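Side-chain contact in 2',5'-phosphodiesterase 12 (Homo sapiens, PDB 4Z0V), which is a member of the endonuclease/exonuclease/phosphatase family with an additional N-terminal domain of the E-set clan, and binds a magnesium ion: residues 381-386 against 410-415. Residues are numbered along the deposited sequence; the frame is centred on the assembly and turned at random.
Sequences TNYVGG and PSHEEV
Tyr383, on the short strand 382-384 of an endonuclease/exonuclease/phosphatase-type domain, presents its ring to the first turn of the helix that begins at His412. Apolar packing comes from Val415, whose methyl CG1 sits over one face of the phenol as a CH-pi contact, 3.9 Å from the Tyr383 ring centroid and 29° off the normal. With CG1 anti to the backbone N (chi1 167°), the valine sends this branch to the CG-CD1 side of the ring, 3.6 Å from Tyr383 CD1. Val415 is the buried residue of an otherwise rather open turn; an aliphatic residue suits that inward position, since a methyl can point C-H bonds at the pi face.

The aromatic pair is oblique: the Tyr383 and His412 planes stand at 82°, centroids 5.5 Å apart, and no hydrogen bond joins them. Tyrosine suits its place by offering a face to Val415 and a hydroxyl-bearing end to His412. The histidine's first two torsions together bring the end of its ring nearer the strand, while its ND1 is hydrogen-bonded to Tyr380 OH, which would limit rotation of the imidazole.

Ser411 and Glu414 form a capping box: the short serine hydroxyl OG accepts from Glu414 N at 3.1 Å, while the longer glutamate folds back so that OE1 accepts from Ser411 N. At the outer end of the phenol, Tyr383 OH lies near the imidazole plane, at its edge, 3.5 Å from His412 CE1.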
# COMPACT_ATOMS: atom_id res chain seq x y z
N THR A 381 6.18 0.19 -13.89
CA THR A 381 5.27 0.02 -12.75
C THR A 381 4.34 1.24 -12.71
O THR A 381 3.46 1.32 -11.87
CB THR A 381 6.04 -0.16 -11.42
OG1 THR A 381 6.77 1.03 -11.14
CG2 THR A 381 7.02 -1.34 -11.45
N ASN A 382 4.58 2.20 -13.60
CA ASN A 382 3.79 3.41 -13.73
C ASN A 382 3.56 3.62 -15.22
O ASN A 382 4.54 3.60 -15.97
CB ASN A 382 4.51 4.58 -13.08
CG ASN A 382 3.85 5.93 -13.30
OD1 ASN A 382 4.43 6.81 -13.89
ND2 ASN A 382 2.69 6.17 -12.73
N TYR A 383 2.29 3.73 -15.67
CA TYR A 383 2.06 3.85 -17.13
C TYR A 383 0.93 4.85 -17.39
O TYR A 383 -0.24 4.54 -17.18
CB TYR A 383 1.73 2.47 -17.71
CG TYR A 383 1.78 2.44 -19.22
CD1 TYR A 383 0.69 2.85 -19.98
CD2 TYR A 383 2.93 2.05 -19.89
CE1 TYR A 383 0.72 2.82 -21.37
CE2 TYR A 383 2.99 2.04 -21.29
CZ TYR A 383 1.88 2.44 -22.02
OH TYR A 383 1.92 2.48 -23.39
N VAL A 384 1.30 6.05 -17.81
CA VAL A 384 0.32 7.13 -18.02
C VAL A 384 0.51 7.73 -19.42
O VAL A 384 1.43 7.36 -20.13
CB VAL A 384 0.42 8.21 -16.90
CG1 VAL A 384 -0.02 7.63 -15.57
CG2 VAL A 384 1.84 8.79 -16.79
N GLY A 385 -0.38 8.63 -19.80
CA GLY A 385 -0.22 9.33 -21.07
C GLY A 385 1.02 10.20 -20.94
O GLY A 385 1.13 10.99 -19.99
N GLY A 386 2.00 9.98 -21.81
CA GLY A 386 3.22 10.78 -21.80
C GLY A 386 4.39 10.25 -20.98
O GLY A 386 5.48 10.81 -21.05
N PRO A 410 0.35 -7.07 -15.01
CA PRO A 410 -0.59 -7.24 -16.13
C PRO A 410 0.13 -7.14 -17.47
O PRO A 410 1.19 -6.49 -17.56
CB PRO A 410 -1.54 -6.03 -15.98
CG PRO A 410 -1.46 -5.65 -14.55
CD PRO A 410 -0.02 -5.92 -14.16
N SER A 411 -0.43 -7.76 -18.51
CA SER A 411 0.22 -7.67 -19.84
C SER A 411 0.14 -6.24 -20.39
O SER A 411 -0.73 -5.45 -20.00
CB SER A 411 -0.46 -8.62 -20.82
OG SER A 411 -1.76 -8.11 -21.09
N HIS A 412 0.98 -5.93 -21.38
CA HIS A 412 0.95 -4.62 -22.02
C HIS A 412 -0.42 -4.41 -22.70
O HIS A 412 -0.92 -3.29 -22.71
CB HIS A 412 2.12 -4.49 -23.01
CG HIS A 412 2.27 -3.10 -23.55
ND1 HIS A 412 2.68 -2.05 -22.74
CD2 HIS A 412 2.01 -2.62 -24.79
CE1 HIS A 412 2.68 -0.97 -23.51
NE2 HIS A 412 2.27 -1.26 -24.75
N GLU A 413 -1.05 -5.49 -23.23
CA GLU A 413 -2.38 -5.38 -23.85
C GLU A 413 -3.43 -4.94 -22.80
O GLU A 413 -4.21 -4.02 -23.06
CB GLU A 413 -2.80 -6.71 -24.51
N GLU A 414 -3.35 -5.52 -21.59
CA GLU A 414 -4.24 -5.17 -20.48
C GLU A 414 -4.04 -3.72 -20.04
O GLU A 414 -5.00 -3.02 -19.76
CB GLU A 414 -3.97 -6.11 -19.30
CG GLU A 414 -4.62 -7.48 -19.43
CD GLU A 414 -4.43 -8.27 -18.15
OE1 GLU A 414 -3.29 -8.71 -17.88
OE2 GLU A 414 -5.43 -8.41 -17.41
N VAL A 415 -2.78 -3.27 -19.99
CA VAL A 415 -2.41 -1.94 -19.55
C VAL A 415 -2.88 -0.90 -20.56
O VAL A 415 -3.24 0.20 -20.15
CB VAL A 415 -0.87 -1.87 -19.30
CG1 VAL A 415 -0.39 -0.43 -19.15
CG2 VAL A 415 -0.49 -2.67 -18.06